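Local coordinates for protein PfVFT1 (Plasmodium falciparum, PDB 5JKQ) that probably binds a small solute between its two lobes as a Venus flytrap-type protein, although its ligand and precise role remain to be established, at residues 17-22 / 116-121; 112-117 / 123-128; 187-192 / 196-201. The protein carries 3 engineered substitutions. All coordinates share one frame; numbering follows the deposited sequence.

Contact 1 (17-22 / 116-121)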
ATOM      1  N   ILE A  17       7.234  15.239  -0.678  1.00 15.09           N
ATOM      2  CA  ILE A  17       7.551  13.828  -0.482  1.00 15.56           C
ATOM      3  C   ILE A  17       8.509  13.645   0.693  1.00 15.79           C
ATOM      4  O   ILE A  17       8.378  12.697   1.466  1.00 20.95           O
ATOM      5  CB  ILE A  17       8.171  13.214  -1.760  1.00 17.13           C
ATOM      6  CG1 ILE A  17       7.129  13.166  -2.875  1.00 14.23           C
ATOM      7  CG2 ILE A  17       8.691  11.794  -1.510  1.00 17.73           C
ATOM      8  CD1 ILE A  17       7.719  13.060  -4.258  1.00 19.10           C
ATOM      9  N   ASP A  18       9.465  14.557   0.826  1.00 12.54           N
ATOM     10  CA  ASP A  18      10.484  14.443   1.864  1.00 15.97           C
ATOM     11  C   ASP A  18       9.910  14.677   3.260  1.00 14.21           C
ATOM     12  O   ASP A  18      10.183  13.909   4.181  1.00 19.12           O
ATOM     13  CB  ASP A  18      11.626  15.425   1.602  1.00 16.77           C
ATOM     14  CG  ASP A  18      12.378  15.114   0.321  1.00 17.49           C
ATOM     15  OD1 ASP A  18      12.394  13.935  -0.094  1.00 19.72           O
ATOM     16  OD2 ASP A  18      12.959  16.048  -0.269  1.00 22.42           O
ATOM     17  N   ILE A  19       9.122  15.736   3.421  1.00 13.63           N
ATOM     18  CA  ILE A  19       8.524  16.020   4.718  1.00 17.96           C
ATOM     19  C   ILE A  19       7.508  14.933   5.056  1.00 15.21           C
ATOM     20  O   ILE A  19       7.298  14.601   6.221  1.00 18.15           O
ATOM     21  CB  ILE A  19       7.859  17.415   4.749  1.00 13.98           C
ATOM     22  CG1 ILE A  19       7.629  17.856   6.196  1.00 15.60           C
ATOM     23  CG2 ILE A  19       6.556  17.433   3.941  1.00 18.46           C
ATOM     24  CD1 ILE A  19       7.474  19.354   6.356  1.00 18.47           C
ATOM     25  N   TYR A  20       6.897  14.369   4.019  1.00 13.77           N
ATOM     26  CA  TYR A  20       5.995  13.236   4.170  1.00 13.96           C
ATOM     27  C   TYR A  20       6.752  12.026   4.716  1.00 17.15           C
ATOM     28  O   TYR A  20       6.313  11.394   5.677  1.00 16.91           O
ATOM     29  CB  TYR A  20       5.334  12.921   2.826  1.00 17.88           C
ATOM     30  CG  TYR A  20       4.762  11.529   2.681  1.00 19.73           C
ATOM     31  CD1 TYR A  20       3.469  11.237   3.096  1.00 20.77           C
ATOM     32  CD2 TYR A  20       5.505  10.516   2.091  1.00 16.93           C
ATOM     33  CE1 TYR A  20       2.943   9.967   2.947  1.00 19.55           C
ATOM     34  CE2 TYR A  20       4.990   9.247   1.938  1.00 19.41           C
ATOM     35  CZ  TYR A  20       3.711   8.976   2.364  1.00 19.13           C
ATOM     36  OH  TYR A  20       3.210   7.707   2.204  1.00 18.92           O
ATOM     37  N   HIS A  21       7.899  11.720   4.115  1.00 17.57           N
ATOM     38  CA  HIS A  21       8.732  10.611   4.575  1.00 18.53           C
ATOM     39  C   HIS A  21       9.288  10.881   5.966  1.00 20.85           C
ATOM     40  O   HIS A  21       9.438   9.964   6.777  1.00 10.74           O
ATOM     41  CB  HIS A  21       9.885  10.362   3.605  1.00 14.68           C
ATOM     42  CG  HIS A  21       9.471   9.698   2.331  1.00 15.13           C
ATOM     43  ND1 HIS A  21      10.232   9.752   1.183  1.00 14.10           N
ATOM     44  CD2 HIS A  21       8.381   8.955   2.025  1.00 21.91           C
ATOM     45  CE1 HIS A  21       9.625   9.077   0.224  1.00 20.98           C
ATOM     46  NE2 HIS A  21       8.499   8.586   0.708  1.00 17.59           N
ATOM     47  N   ALA A  22       9.600  12.144   6.233  1.00 14.59           N
ATOM     48  CA  ALA A  22      10.147  12.535   7.522  1.00 17.74           C
ATOM     49  C   ALA A  22       9.113  12.357   8.628  1.00 15.69           C
ATOM     50  O   ALA A  22       9.449  11.982   9.752  1.00 13.70           O
ATOM     51  CB  ALA A  22      10.627  13.967   7.473  1.00 11.81           C
ATOM     52  N   LYS A 116       2.749  19.945  13.024  1.00 13.65           N
ATOM     53  CA  LYS A 116       3.468  20.316  14.238  1.00 16.19           C
ATOM     54  C   LYS A 116       4.907  20.746  13.955  1.00 14.94           C
ATOM     55  O   LYS A 116       5.590  21.256  14.843  1.00 16.21           O
ATOM     56  CB  LYS A 116       3.456  19.156  15.238  1.00 14.68           C
ATOM     57  CG  LYS A 116       2.156  19.052  16.025  1.00 14.13           C
ATOM     58  CD  LYS A 116       2.206  17.951  17.076  1.00 18.59           C
ATOM     59  CE  LYS A 116       2.088  16.569  16.454  1.00 15.60           C
ATOM     60  NZ  LYS A 116       2.095  15.491  17.484  1.00 19.77           N
ATOM     61  N   HIS A 117       5.362  20.550  12.720  1.00 21.17           N
ATOM     62  CA  HIS A 117       6.701  20.977  12.327  1.00 22.26           C
ATOM     63  C   HIS A 117       6.649  22.257  11.499  1.00 16.81           C
ATOM     64  O   HIS A 117       7.402  23.197  11.753  1.00 15.43           O
ATOM     65  CB  HIS A 117       7.416  19.880  11.540  1.00 10.17           C
ATOM     66  CG  HIS A 117       8.756  20.298  11.026  1.00 12.52           C
ATOM     67  ND1 HIS A 117       9.715  20.870  11.835  1.00 22.82           N
ATOM     68  CD2 HIS A 117       9.293  20.251   9.784  1.00 18.56           C
ATOM     69  CE1 HIS A 117      10.786  21.149  11.116  1.00 14.86           C
ATOM     70  NE2 HIS A 117      10.556  20.784   9.867  1.00 14.47           N
ATOM     71  N   ILE A 118       5.775  22.289  10.500  1.00 25.74           N
ATOM     72  CA  ILE A 118       5.600  23.497   9.700  1.00 18.83           C
ATOM     73  C   ILE A 118       5.015  24.588  10.579  1.00 22.65           C
ATOM     74  O   ILE A 118       5.504  25.719  10.599  1.00 21.71           O
ATOM     75  CB  ILE A 118       4.681  23.270   8.490  1.00 16.45           C
ATOM     76  CG1 ILE A 118       5.274  22.194   7.574  1.00 21.81           C
ATOM     77  CG2 ILE A 118       4.478  24.583   7.730  1.00 23.18           C
ATOM     78  CD1 ILE A 118       4.452  21.889   6.323  1.00 14.22           C
ATOM     79  N   PHE A 119       3.957  24.227  11.297  1.00 19.50           N
ATOM     80  CA  PHE A 119       3.302  25.124  12.238  1.00 16.44           C
ATOM     81  C   PHE A 119       3.580  24.622  13.653  1.00 14.25           C
ATOM     82  O   PHE A 119       4.608  23.985  13.884  1.00 25.03           O
ATOM     83  CB  PHE A 119       1.805  25.202  11.935  1.00 15.79           C
ATOM     84  CG  PHE A 119       1.498  25.788  10.590  1.00 14.05           C
ATOM     85  CD1 PHE A 119       1.555  27.156  10.390  1.00 18.74           C
ATOM     86  CD2 PHE A 119       1.163  24.972   9.522  1.00 15.51           C
ATOM     87  CE1 PHE A 119       1.281  27.701   9.153  1.00 17.40           C
ATOM     88  CE2 PHE A 119       0.886  25.512   8.282  1.00 12.80           C
ATOM     89  CZ  PHE A 119       0.945  26.878   8.096  1.00 15.20           C
ATOM     90  N   ASN A 120       2.677  24.902  14.589  1.00 16.73           N
ATOM     91  CA  ASN A 120       2.889  24.547  15.990  1.00 16.39           C
ATOM     92  C   ASN A 120       1.643  23.907  16.610  1.00 20.93           C
ATOM     93  O   ASN A 120       1.374  24.071  17.801  1.00 13.58           O
ATOM     94  CB  ASN A 120       3.302  25.792  16.782  1.00 21.04           C
ATOM     95  CG  ASN A 120       4.243  25.472  17.930  1.00 39.23           C
ATOM     96  OD1 ASN A 120       5.349  24.968  17.721  1.00 37.36           O
ATOM     97  ND2 ASN A 120       3.818  25.788  19.151  1.00 37.88           N
ATOM     98  N   ASP A 121       0.891  23.173  15.795  1.00 18.81           N
ATOM     99  CA  ASP A 121      -0.288  22.454  16.270  1.00 17.97           C
ATOM    100  C   ASP A 121      -0.695  21.373  15.271  1.00 14.34           C
ATOM    101  O   ASP A 121      -0.541  21.542  14.065  1.00 19.36           O
ATOM    102  CB  ASP A 121      -1.454  23.419  16.509  1.00 20.17           C
ATOM    103  CG  ASP A 121      -2.707  22.712  17.002  1.00 15.41           C
ATOM    104  OD1 ASP A 121      -2.786  22.403  18.210  1.00 21.47           O
ATOM    105  OD2 ASP A 121      -3.613  22.463  16.181  1.00 18.22           O
TER
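His117 and Ile118, on the last turn of helix 102-118, meet Ile19 of helix 14-29 in a small helix-to-helix contact within one lobe of the bi-lobed Venus flytrap fold. It illustrates how a single extended isoleucine can bridge helices whose backbones stay well apart: the closest pair of CA atoms, Ile19 and His117, is separated by 9.3 Å. The bridging group is the delta methyl of Ile19. With CG1 trans to its own backbone N (chi1 -163°), CD1 is carried across the gap. The imidazole of His117 receives it in the ring plane, at the edge, with Ile19 CD1 4.0 Å from His117 CD2. Next to that carbon, NE2 hydrogen-bonds to the carbonyl of Ile59, while Leu56 and Val61 also pack on the ring. Ile118 follows, its side chain lying at about a right angle to that of Ile19, whose CD1 rests 3.8 Å from Ile118 CG1 and 3.9 Å from Ile118 CD1. Helix 68-75 completes the apolar cluster, Leu69 touching Ile19 and Ile73 touching Ile118. Phe119 then leaves helical geometry and lays a ring face over Ile118 CG2.

Contact 2 (112-117 / 123-128). Engineered in segment 123-128: Ala128 (natural residue Thr).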
ATOM      1  N   GLU A 112      -0.875  15.545  10.844  1.00 15.29           N
ATOM      2  CA  GLU A 112      -0.834  16.123  12.183  1.00 14.07           C
ATOM      3  C   GLU A 112       0.619  16.328  12.593  1.00 15.89           C
ATOM      4  O   GLU A 112       0.976  17.352  13.176  1.00 10.67           O
ATOM      5  CB  GLU A 112      -1.557  15.228  13.192  1.00 12.77           C
ATOM      6  CG  GLU A 112      -3.076  15.334  13.136  1.00 16.15           C
ATOM      7  CD  GLU A 112      -3.782  14.234  13.911  1.00 18.50           C
ATOM      8  OE1 GLU A 112      -3.103  13.468  14.628  1.00 18.60           O
ATOM      9  OE2 GLU A 112      -5.024  14.136  13.802  1.00 23.43           O
ATOM     10  N   THR A 113       1.453  15.343  12.269  1.00 12.03           N
ATOM     11  CA  THR A 113       2.879  15.400  12.562  1.00 14.06           C
ATOM     12  C   THR A 113       3.550  16.484  11.722  1.00 18.08           C
ATOM     13  O   THR A 113       4.386  17.240  12.220  1.00 14.79           O
ATOM     14  CB  THR A 113       3.557  14.037  12.292  1.00 22.10           C
ATOM     15  OG1 THR A 113       2.913  13.017  13.066  1.00 16.46           O
ATOM     16  CG2 THR A 113       5.036  14.080  12.649  1.00 20.43           C
ATOM     17  N   ILE A 114       3.178  16.556  10.449  1.00 14.96           N
ATOM     18  CA  ILE A 114       3.710  17.573   9.551  1.00 19.09           C
ATOM     19  C   ILE A 114       3.305  18.960  10.041  1.00 18.70           C
ATOM     20  O   ILE A 114       4.112  19.893  10.032  1.00 16.34           O
ATOM     21  CB  ILE A 114       3.219  17.356   8.099  1.00 15.39           C
ATOM     22  CG1 ILE A 114       3.891  16.117   7.506  1.00 15.41           C
ATOM     23  CG2 ILE A 114       3.527  18.568   7.214  1.00 10.15           C
ATOM     24  CD1 ILE A 114       3.203  15.566   6.273  1.00 17.95           C
ATOM     25  N   SER A 115       2.057  19.086  10.480  1.00 13.08           N
ATOM     26  CA  SER A 115       1.540  20.362  10.952  1.00 10.85           C
ATOM     27  C   SER A 115       2.321  20.865  12.165  1.00 15.10           C
ATOM     28  O   SER A 115       2.539  22.066  12.313  1.00 13.91           O
ATOM     29  CB  SER A 115       0.055  20.246  11.298  1.00  9.88           C
ATOM     30  OG  SER A 115      -0.722  19.996  10.141  1.00 16.62           O
ATOM     31  N   LYS A 116       2.749  19.945  13.024  1.00 13.65           N
ATOM     32  CA  LYS A 116       3.468  20.316  14.238  1.00 16.19           C
ATOM     33  C   LYS A 116       4.907  20.746  13.955  1.00 14.94           C
ATOM     34  O   LYS A 116       5.590  21.256  14.843  1.00 16.21           O
ATOM     35  CB  LYS A 116       3.456  19.156  15.238  1.00 14.68           C
ATOM     36  CG  LYS A 116       2.156  19.052  16.025  1.00 14.13           C
ATOM     37  CD  LYS A 116       2.206  17.951  17.076  1.00 18.59           C
ATOM     38  CE  LYS A 116       2.088  16.569  16.454  1.00 15.60           C
ATOM     39  NZ  LYS A 116       2.095  15.491  17.484  1.00 19.77           N
ATOM     40  N   HIS A 117       5.362  20.550  12.720  1.00 21.17           N
ATOM     41  CA  HIS A 117       6.701  20.977  12.327  1.00 22.26           C
ATOM     42  C   HIS A 117       6.649  22.257  11.499  1.00 16.81           C
ATOM     43  O   HIS A 117       7.402  23.197  11.753  1.00 15.43           O
ATOM     44  CB  HIS A 117       7.416  19.880  11.540  1.00 10.17           C
ATOM     45  CG  HIS A 117       8.756  20.298  11.026  1.00 12.52           C
ATOM     46  ND1 HIS A 117       9.715  20.870  11.835  1.00 22.82           N
ATOM     47  CD2 HIS A 117       9.293  20.251   9.784  1.00 18.56           C
ATOM     48  CE1 HIS A 117      10.786  21.149  11.116  1.00 14.86           C
ATOM     49  NE2 HIS A 117      10.556  20.784   9.867  1.00 14.47           N
ATOM     50  N   ASP A 123      -3.498  20.461  14.216  1.00 18.75           N
ATOM     51  CA  ASP A 123      -4.664  20.763  13.387  1.00 16.48           C
ATOM     52  C   ASP A 123      -4.445  21.943  12.446  1.00 16.66           C
ATOM     53  O   ASP A 123      -5.392  22.422  11.825  1.00 17.83           O
ATOM     54  CB  ASP A 123      -5.877  21.047  14.274  1.00 18.22           C
ATOM     55  CG  ASP A 123      -6.256  19.862  15.133  1.00 23.24           C
ATOM     56  OD1 ASP A 123      -6.132  18.718  14.649  1.00 25.29           O
ATOM     57  OD2 ASP A 123      -6.674  20.074  16.291  1.00 27.93           O
ATOM     58  N   ALA A 124      -3.203  22.402  12.337  1.00 19.71           N
ATOM     59  CA  ALA A 124      -2.889  23.578  11.533  1.00 16.97           C
ATOM     60  C   ALA A 124      -3.299  23.386  10.076  1.00 15.48           C
ATOM     61  O   ALA A 124      -3.935  24.257   9.486  1.00 18.59           O
ATOM     62  CB  ALA A 124      -1.404  23.899  11.621  1.00 16.11           C
ATOM     63  N   ILE A 125      -2.937  22.241   9.507  1.00 18.21           N
ATOM     64  CA  ILE A 125      -3.241  21.949   8.112  1.00 18.15           C
ATOM     65  C   ILE A 125      -4.466  21.049   8.019  1.00 23.40           C
ATOM     66  O   ILE A 125      -4.521  19.984   8.635  1.00 15.32           O
ATOM     67  CB  ILE A 125      -2.044  21.285   7.403  1.00 12.67           C
ATOM     68  CG1 ILE A 125      -0.820  22.201   7.484  1.00 12.24           C
ATOM     69  CG2 ILE A 125      -2.369  20.999   5.942  1.00 12.68           C
ATOM     70  CD1 ILE A 125       0.478  21.533   7.099  1.00 16.22           C
ATOM     71  N   ASN A 126      -5.454  21.493   7.248  1.00 22.36           N
ATOM     72  CA  ASN A 126      -6.678  20.732   7.055  1.00 19.79           C
ATOM     73  C   ASN A 126      -6.496  19.672   5.973  1.00 23.58           C
ATOM     74  O   ASN A 126      -5.838  19.916   4.962  1.00 26.37           O
ATOM     75  CB  ASN A 126      -7.834  21.670   6.693  1.00 21.92           C
ATOM     76  CG  ASN A 126      -9.155  20.939   6.550  1.00 34.53           C
ATOM     77  OD1 ASN A 126      -9.805  20.603   7.542  1.00 37.86           O
ATOM     78  ND2 ASN A 126      -9.566  20.695   5.310  1.00 33.81           N
ATOM     79  N   ILE A 127      -7.063  18.492   6.205  1.00 23.78           N
ATOM     80  CA  ILE A 127      -7.062  17.420   5.215  1.00 22.22           C
ATOM     81  C   ILE A 127      -8.387  17.429   4.457  1.00 31.12           C
ATOM     82  O   ILE A 127      -9.451  17.229   5.046  1.00 24.38           O
ATOM     83  CB  ILE A 127      -6.839  16.035   5.870  1.00 23.54           C
ATOM     84  CG1 ILE A 127      -5.450  15.958   6.499  1.00 20.63           C
ATOM     85  CG2 ILE A 127      -6.984  14.914   4.856  1.00 25.06           C
ATOM     86  CD1 ILE A 127      -5.424  16.281   7.977  1.00 32.44           C
ATOM     87  N   ALA A 128      -8.311  17.670   3.151  1.00 23.03           N
ATOM     88  CA  ALA A 128      -9.487  17.662   2.287  1.00 21.64           C
ATOM     89  C   ALA A 128      -9.458  16.453   1.358  1.00 25.25           C
ATOM     90  O   ALA A 128      -8.659  16.396   0.426  1.00 29.06           O
ATOM     91  CB  ALA A 128      -9.560  18.947   1.479  1.00 22.18           C
TER
HETATM   92  O   HOH W   1      -3.605  18.182  10.159  1.00 13.20           O
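Ser115 near the end of helix 102-118 and Ala124 in the loop leading to strand 126-132 bring their CA atoms to 5.5 Å, so the returning chain brushes the helix it has just left. The polar link is a hydrogen bond from Ile125 N to Ser115 OG, 3.2 Å and bent, with an N-H...O angle of 147°. At chi1 -66° the hydroxyl sits beside its own backbone N, a setting from which it also bonds Trp111 O one turn earlier. A water donates weakly to this hydroxyl and lies by the carbonyl of Ile125, so several partners surround one buried oxygen. Beside the bond, Ser115 CB meets Ala124 CB at 3.9 Å and Ile125 CD1 reaches Ile114 CG2 at a looser 4.3 Å; Ile125 CB, next to the bonded N, lies 3.3 Å from Ser115 OG. Trp111 and Ile118 also touch Ile125. Glu112 OE2 and Asp123 OD1 stand 4.8 Å apart, like charges that may slightly disfavour each other. Beyond Ile125 the chain pairs with strand 77-83, Asn126 bonding Val78, and completes a beta-alpha-beta crossover in which helix 102-118 links two neighbouring parallel strands, a recurring unit of solute-binding protein lobes.

Contact 3 (187-192 / 196-201)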
ATOM      1  N   TYR A 187       1.159 -32.844   1.330  1.00 24.36           N
ATOM      2  CA  TYR A 187       2.302 -32.597   0.454  1.00 27.95           C
ATOM      3  C   TYR A 187       3.599 -32.419   1.238  1.00 23.11           C
ATOM      4  O   TYR A 187       4.681 -32.379   0.652  1.00 25.81           O
ATOM      5  CB  TYR A 187       2.052 -31.364  -0.419  1.00 21.40           C
ATOM      6  CG  TYR A 187       0.992 -31.582  -1.473  1.00 22.01           C
ATOM      7  CD1 TYR A 187       1.221 -32.435  -2.543  1.00 28.34           C
ATOM      8  CD2 TYR A 187      -0.232 -30.937  -1.400  1.00 28.95           C
ATOM      9  CE1 TYR A 187       0.257 -32.641  -3.509  1.00 33.09           C
ATOM     10  CE2 TYR A 187      -1.202 -31.135  -2.364  1.00 29.01           C
ATOM     11  CZ  TYR A 187      -0.952 -31.989  -3.415  1.00 29.50           C
ATOM     12  OH  TYR A 187      -1.913 -32.192  -4.380  1.00 37.75           O
ATOM     13  N   ASN A 188       3.486 -32.321   2.559  1.00 26.52           N
ATOM     14  CA  ASN A 188       4.648 -32.185   3.433  1.00 26.01           C
ATOM     15  C   ASN A 188       5.415 -30.892   3.151  1.00 27.95           C
ATOM     16  O   ASN A 188       6.635 -30.835   3.300  1.00 24.15           O
ATOM     17  CB  ASN A 188       5.574 -33.398   3.276  1.00 31.86           C
ATOM     18  CG  ASN A 188       6.522 -33.573   4.453  1.00 34.79           C
ATOM     19  OD1 ASN A 188       6.218 -33.178   5.580  1.00 34.81           O
ATOM     20  ND2 ASN A 188       7.677 -34.174   4.193  1.00 32.42           N
ATOM     21  N   ILE A 189       4.681 -29.860   2.740  1.00 31.10           N
ATOM     22  CA  ILE A 189       5.255 -28.548   2.446  1.00 24.78           C
ATOM     23  C   ILE A 189       4.723 -27.515   3.434  1.00 26.82           C
ATOM     24  O   ILE A 189       3.524 -27.233   3.453  1.00 29.83           O
ATOM     25  CB  ILE A 189       4.921 -28.102   1.008  1.00 27.11           C
ATOM     26  CG1 ILE A 189       5.485 -29.103  -0.000  1.00 28.40           C
ATOM     27  CG2 ILE A 189       5.479 -26.709   0.723  1.00 29.76           C
ATOM     28  CD1 ILE A 189       4.969 -28.912  -1.412  1.00 25.94           C
ATOM     29  N   ASN A 190       5.611 -26.955   4.251  1.00 22.31           N
ATOM     30  CA  ASN A 190       5.217 -25.947   5.235  1.00 30.72           C
ATOM     31  C   ASN A 190       6.088 -24.690   5.197  1.00 26.80           C
ATOM     32  O   ASN A 190       6.065 -23.884   6.126  1.00 33.04           O
ATOM     33  CB  ASN A 190       5.237 -26.557   6.639  1.00 37.31           C
ATOM     34  CG  ASN A 190       6.495 -27.361   6.911  1.00 50.88           C
ATOM     35  OD1 ASN A 190       7.555 -26.803   7.205  1.00 52.17           O
ATOM     36  ND2 ASN A 190       6.380 -28.685   6.827  1.00 46.44           N
ATOM     37  N   ASN A 191       6.837 -24.512   4.115  1.00 24.88           N
ATOM     38  CA  ASN A 191       7.601 -23.283   3.924  1.00 29.79           C
ATOM     39  C   ASN A 191       7.801 -22.963   2.449  1.00 26.42           C
ATOM     40  O   ASN A 191       7.537 -23.791   1.577  1.00 25.26           O
ATOM     41  CB  ASN A 191       8.959 -23.367   4.632  1.00 33.16           C
ATOM     42  CG  ASN A 191       9.733 -24.622   4.277  1.00 31.37           C
ATOM     43  OD1 ASN A 191      10.238 -24.760   3.164  1.00 25.48           O
ATOM     44  ND2 ASN A 191       9.842 -25.537   5.232  1.00 28.99           N
ATOM     45  N   LEU A 192       8.262 -21.745   2.187  1.00 30.45           N
ATOM     46  CA  LEU A 192       8.472 -21.266   0.829  1.00 30.16           C
ATOM     47  C   LEU A 192       9.559 -22.068   0.116  1.00 31.20           C
ATOM     48  O   LEU A 192       9.511 -22.245  -1.099  1.00 23.08           O
ATOM     49  CB  LEU A 192       8.835 -19.779   0.856  1.00 26.72           C
ATOM     50  CG  LEU A 192       8.984 -19.066  -0.488  1.00 26.89           C
ATOM     51  CD1 LEU A 192       7.701 -19.131  -1.300  1.00 25.48           C
ATOM     52  CD2 LEU A 192       9.406 -17.621  -0.267  1.00 24.66           C
ATOM     53  N   LYS A 196       9.110 -24.179  -3.353  1.00 25.16           N
ATOM     54  CA  LYS A 196       9.944 -23.956  -4.532  1.00 31.65           C
ATOM     55  C   LYS A 196      10.425 -25.269  -5.134  1.00 26.71           C
ATOM     56  O   LYS A 196      10.350 -25.470  -6.346  1.00 29.98           O
ATOM     57  CB  LYS A 196      11.153 -23.087  -4.184  1.00 36.87           C
ATOM     58  CG  LYS A 196      10.855 -21.604  -4.049  1.00 39.58           C
ATOM     59  CD  LYS A 196      12.130 -20.829  -3.747  1.00 40.87           C
ATOM     60  CE  LYS A 196      11.835 -19.464  -3.157  1.00 49.19           C
ATOM     61  NZ  LYS A 196      13.072 -18.754  -2.737  1.00 44.06           N
ATOM     62  N   SER A 197      10.929 -26.153  -4.280  1.00 27.79           N
ATOM     63  CA  SER A 197      11.388 -27.464  -4.718  1.00 34.20           C
ATOM     64  C   SER A 197      10.268 -28.225  -5.413  1.00 27.98           C
ATOM     65  O   SER A 197      10.470 -28.785  -6.487  1.00 26.26           O
ATOM     66  CB  SER A 197      11.916 -28.274  -3.532  1.00 34.42           C
ATOM     67  OG  SER A 197      13.065 -27.662  -2.972  1.00 44.47           O
ATOM     68  N   TYR A 198       9.084 -28.231  -4.810  1.00 30.21           N
ATOM     69  CA  TYR A 198       7.946 -28.941  -5.386  1.00 32.28           C
ATOM     70  C   TYR A 198       7.570 -28.377  -6.756  1.00 30.10           C
ATOM     71  O   TYR A 198       7.424 -29.127  -7.720  1.00 33.66           O
ATOM     72  CB  TYR A 198       6.739 -28.881  -4.451  1.00 28.34           C
ATOM     73  CG  TYR A 198       5.584 -29.735  -4.919  1.00 30.64           C
ATOM     74  CD1 TYR A 198       5.510 -31.081  -4.583  1.00 27.34           C
ATOM     75  CD2 TYR A 198       4.574 -29.201  -5.706  1.00 27.19           C
ATOM     76  CE1 TYR A 198       4.460 -31.868  -5.013  1.00 28.40           C
ATOM     77  CE2 TYR A 198       3.519 -29.980  -6.140  1.00 31.40           C
ATOM     78  CZ  TYR A 198       3.467 -31.312  -5.791  1.00 30.84           C
ATOM     79  OH  TYR A 198       2.419 -32.093  -6.221  1.00 32.34           O
ATOM     80  N   ILE A 199       7.417 -27.057  -6.842  1.00 27.39           N
ATOM     81  CA  ILE A 199       7.074 -26.411  -8.106  1.00 36.70           C
ATOM     82  C   ILE A 199       8.158 -26.671  -9.152  1.00 33.09           C
ATOM     83  O   ILE A 199       7.870 -26.752 -10.345  1.00 29.84           O
ATOM     84  CB  ILE A 199       6.875 -24.881  -7.935  1.00 32.23           C
ATOM     85  CG1 ILE A 199       5.755 -24.584  -6.931  1.00 33.42           C
ATOM     86  CG2 ILE A 199       6.558 -24.204  -9.271  1.00 30.81           C
ATOM     87  CD1 ILE A 199       4.397 -25.147  -7.307  1.00 34.85           C
ATOM     88  N   SER A 200       9.403 -26.814  -8.706  1.00 33.70           N
ATOM     89  CA  SER A 200      10.508 -27.056  -9.627  1.00 33.48           C
ATOM     90  C   SER A 200      10.484 -28.494 -10.145  1.00 40.54           C
ATOM     91  O   SER A 200      10.889 -28.756 -11.278  1.00 41.31           O
ATOM     92  CB  SER A 200      11.851 -26.758  -8.952  1.00 34.99           C
ATOM     93  OG  SER A 200      12.212 -27.783  -8.046  1.00 33.34           O
ATOM     94  N   LYS A 201      10.003 -29.420  -9.318  1.00 37.04           N
ATOM     95  CA  LYS A 201       9.931 -30.829  -9.702  1.00 42.95           C
ATOM     96  C   LYS A 201       8.711 -31.127 -10.574  1.00 39.10           C
ATOM     97  O   LYS A 201       8.750 -32.030 -11.410  1.00 45.63           O
ATOM     98  CB  LYS A 201       9.891 -31.731  -8.460  1.00 42.36           C
ATOM     99  CG  LYS A 201      11.163 -31.740  -7.609  1.00 40.12           C
ATOM    100  CD  LYS A 201      12.402 -32.168  -8.381  1.00 54.12           C
ATOM    101  CE  LYS A 201      12.293 -33.590  -8.909  1.00 60.92           C
ATOM    102  NZ  LYS A 201      13.536 -34.011  -9.617  1.00 49.35           N
TER
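Tyr187 and Tyr198 are brought together by contrasting first torsions: in Tyr198 the ring carbon CG is trans to the backbone N (chi1 -173°), whereas in Tyr187 CG lies opposite the carbonyl carbon (chi1 -70°), which lets the two rings meet between helix and loop. They meet aslant, their planes at 63° and their centroids 5.5 Å apart, and the closest approach is made by the phenol oxygen, Tyr198 OH to Tyr187 CE1 at 3.5 Å. Ile189 fills in nearer the root of Tyr198. Its extended CG1 branch runs at about a right angle to the tyrosine and sets CD1 3.5 Å from Tyr198 CB and 3.7 Å from Tyr198 CG. In the second lobe's mixed sheet, helix 192-201 connects strand 175-184 to strand 206-209; the parallel beta-alpha-beta unit comes next, from 206-209 through helix 212-222 to 227-229. Asn191 is the N-cap, its OD1 accepting from Asp194 N in the first turn. Leu192 O then takes the helical bond from Lys196 N at 3.0 Å. The extended Lys196 side chain passes close to that same carbonyl, with Lys196 CG 3.3 Å from Leu192 O, and goes on to touch Ile221 and Phe222 of helix 212-222. Farther out along the lysine, Lys196 CE lies against Leu192 CG at 3.9 Å.

Contacts 1 and 2 are two faces of one local assembly. Their centres are 8 Å apart, they share Lys116 and His117, and helix 102-118 serves both, with helix 14-29 in one and the turn into strand 126-132 in the other. Phe119 joins them directly, its CB 3.5 Å from Ala124 CB. Contact 3 belongs to the other lobe, across the centre of the chain: its centre is about 47 Å from that of contact 1 and 49 Å from that of contact 2, and its nearest atoms remain about 26 and 34 Å away. In a Venus flytrap architecture the solute site is expected between the lobes; no ligand marks it here, so the contacts are placed only by lobe.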